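Local coordinates for single-stranded DNA-binding protein WHY3, chloroplastic (Arabidopsis thaliana, PDB 4KOQ) that binds single-stranded DNA and keeps the plastid genome stable by preventing illegitimate recombination, and in the nucleus takes part in repressing transcription of a kinesin gene, at the interface of chains A and B. Coordinates in Å, arbitrary orientation; residue numbers count along the deposited sequence, not the author numbering. Chains: chain A/B, Single-stranded DNA-binding protein WHY3, chloroplastic.

The interface of chains A and B. Residues chain A 161, 164, 168; chain B 11, 26-28, 47, 153-154, 157-158.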
loop_
_atom_site.group_PDB
_atom_site.type_symbol
_atom_site.label_atom_id
_atom_site.label_comp_id
_atom_site.label_asym_id
_atom_site.label_seq_id
_atom_site.Cartn_x
_atom_site.Cartn_y
_atom_site.Cartn_z
ATOM N N TRP A 161 4.726 11.719 6.477
ATOM C CA TRP A 161 3.400 11.893 5.945
ATOM C C TRP A 161 2.371 11.090 6.718
ATOM O O TRP A 161 1.192 11.334 6.596
ATOM C CB TRP A 161 3.339 11.570 4.449
ATOM C CG TRP A 161 3.933 12.671 3.598
ATOM C CD1 TRP A 161 4.779 13.646 3.994
ATOM C CD2 TRP A 161 3.661 12.911 2.224
ATOM N NE1 TRP A 161 5.105 14.463 2.927
ATOM C CE2 TRP A 161 4.420 14.027 1.831
ATOM C CE3 TRP A 161 2.883 12.270 1.279
ATOM C CZ2 TRP A 161 4.387 14.523 0.544
ATOM C CZ3 TRP A 161 2.854 12.763 -0.003
ATOM C CH2 TRP A 161 3.588 13.891 -0.351
ATOM N N PHE A 164 0.815 13.318 9.014
ATOM C CA PHE A 164 -0.243 14.101 8.360
ATOM C C PHE A 164 -1.489 13.262 8.239
ATOM O O PHE A 164 -2.602 13.705 8.548
ATOM C CB PHE A 164 0.208 14.585 6.955
ATOM C CG PHE A 164 -0.933 14.865 5.982
ATOM C CD1 PHE A 164 -1.543 16.135 5.921
ATOM C CD2 PHE A 164 -1.365 13.877 5.096
ATOM C CE1 PHE A 164 -2.581 16.388 5.003
ATOM C CE2 PHE A 164 -2.417 14.130 4.175
ATOM C CZ PHE A 164 -3.018 15.390 4.141
ATOM N N ILE A 168 -5.651 13.782 10.168
ATOM C CA ILE A 168 -6.836 14.266 9.469
ATOM C C ILE A 168 -8.096 13.989 10.284
ATOM O O ILE A 168 -8.963 14.855 10.404
ATOM C CB ILE A 168 -6.990 13.612 8.084
ATOM C CG1 ILE A 168 -5.811 13.980 7.178
ATOM C CG2 ILE A 168 -8.301 14.046 7.430
ATOM C CD1 ILE A 168 -5.860 13.312 5.829
ATOM N N VAL B 11 5.719 18.817 7.070
ATOM C CA VAL B 11 6.406 17.596 6.624
ATOM C C VAL B 11 6.591 17.592 5.104
ATOM O O VAL B 11 6.472 16.553 4.448
ATOM C CB VAL B 11 5.623 16.332 7.086
ATOM C CG1 VAL B 11 5.689 16.199 8.634
ATOM C CG2 VAL B 11 4.195 16.364 6.620
ATOM N N PRO B 26 1.529 17.787 1.651
ATOM C CA PRO B 26 0.125 17.407 1.559
ATOM C C PRO B 26 -0.800 18.407 2.265
ATOM O O PRO B 26 -0.405 19.103 3.212
ATOM C CB PRO B 26 0.089 16.035 2.222
ATOM C CG PRO B 26 1.333 15.907 2.940
ATOM C CD PRO B 26 2.301 16.905 2.531
ATOM N N ARG B 27 -2.027 18.465 1.776
ATOM C CA ARG B 27 -3.077 19.330 2.319
ATOM C C ARG B 27 -4.329 18.493 2.503
ATOM O O ARG B 27 -4.747 17.767 1.597
ATOM C CB ARG B 27 -3.375 20.445 1.331
ATOM C CG ARG B 27 -2.277 21.450 1.188
ATOM C CD ARG B 27 -2.148 22.230 2.494
ATOM N NE ARG B 27 -1.284 23.387 2.335
ATOM C CZ ARG B 27 -0.075 23.513 2.870
ATOM N NH1 ARG B 27 0.446 22.561 3.628
ATOM N NH2 ARG B 27 0.621 24.608 2.652
ATOM N N ALA B 28 -4.944 18.604 3.677
ATOM C CA ALA B 28 -6.019 17.703 4.076
ATOM C C ALA B 28 -7.315 18.006 3.347
ATOM O O ALA B 28 -7.525 19.128 2.926
ATOM C CB ALA B 28 -6.248 17.840 5.595
ATOM N N LEU B 47 -2.019 17.999 -3.162
ATOM C CA LEU B 47 -0.625 18.198 -2.858
ATOM C C LEU B 47 -0.186 19.555 -3.389
ATOM O O LEU B 47 -0.466 19.913 -4.548
ATOM C CB LEU B 47 0.249 17.121 -3.552
ATOM C CG LEU B 47 0.013 15.684 -3.067
ATOM C CD1 LEU B 47 0.935 14.694 -3.752
ATOM C CD2 LEU B 47 0.143 15.541 -1.568
ATOM N N PHE B 153 0.282 6.161 -1.158
ATOM C CA PHE B 153 -0.054 6.249 0.253
ATOM C C PHE B 153 -1.105 7.328 0.540
ATOM O O PHE B 153 -2.066 7.120 1.306
ATOM C CB PHE B 153 1.190 6.502 1.091
ATOM C CG PHE B 153 0.900 6.968 2.472
ATOM C CD1 PHE B 153 0.614 6.043 3.475
ATOM C CD2 PHE B 153 0.890 8.307 2.794
ATOM C CE1 PHE B 153 0.328 6.460 4.742
ATOM C CE2 PHE B 153 0.591 8.718 4.090
ATOM C CZ PHE B 153 0.306 7.790 5.053
ATOM N N VAL B 154 -0.907 8.504 -0.031
ATOM C CA VAL B 154 -1.668 9.659 0.405
ATOM C C VAL B 154 -3.042 9.735 -0.238
ATOM O O VAL B 154 -3.951 10.342 0.319
ATOM C CB VAL B 154 -0.857 10.965 0.202
ATOM C CG1 VAL B 154 -0.946 11.449 -1.206
ATOM C CG2 VAL B 154 -1.308 12.001 1.201
ATOM N N HIS B 157 -6.164 9.106 1.895
ATOM C CA HIS B 157 -6.357 10.182 2.851
ATOM C C HIS B 157 -6.923 11.405 2.218
ATOM O O HIS B 157 -7.786 12.055 2.807
ATOM C CB HIS B 157 -5.011 10.509 3.509
ATOM C CG HIS B 157 -4.433 9.341 4.229
ATOM N ND1 HIS B 157 -4.697 9.089 5.558
ATOM C CD2 HIS B 157 -3.635 8.333 3.800
ATOM C CE1 HIS B 157 -4.087 7.970 5.917
ATOM N NE2 HIS B 157 -3.449 7.484 4.866
ATOM N N LEU B 158 -6.478 11.732 0.999
ATOM C CA LEU B 158 -6.959 12.929 0.347
ATOM C C LEU B 158 -8.434 12.856 -0.020
ATOM O O LEU B 158 -9.103 13.918 -0.110
ATOM C CB LEU B 158 -6.150 13.317 -0.892
ATOM C CG LEU B 158 -4.647 13.494 -0.689
ATOM C CD1 LEU B 158 -3.967 13.890 -1.990
ATOM C CD2 LEU B 158 -4.278 14.450 0.401
#
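Helix 161-165 near the C-terminus of chain A packs into a groove of chain B between helix 141-158, the end of strand 20-27 with the loop after it, the start of strand 46-56 and the loop at B:Val11. The patch is part of a larger interface, not an exact two-fold, between two Whirly-domain subunits of the homotetramer. B:Pro26 is wedged between two aromatic side chains: its CG lies over the indole of A:Trp161, 3.9 Å from the centre of the five-membered ring, and its CB over the middle of the A:Phe164 ring, 3.6 Å from the centroid. The indole NE1 donates a hydrogen bond of 2.9 Å to the backbone O of B:Val11. This acceptor lies close to the indole plane, but the bond is bent, 136° at the hydrogen. At the far end of the indole, CH2 meets the CD2 methyl of B:Leu47 at 4.0 Å. An alanine in place of A:Trp161 would probably leave the B:Val11 carbonyl without this donor and open a gap beside B:Pro26 and B:Leu47. A:Phe164 extends with CG anti to its backbone N (chi1 155°), carrying the ring tip between the strand end and helix 141-158. There CE2 touches CG2 of B:Val154 at 3.8 Å, and CZ faces CD2 of B:Leu158. The backbone N of B:Ala28 sits at the edge of this ring, in its plane, 3.5 Å from A:Phe164 CE1.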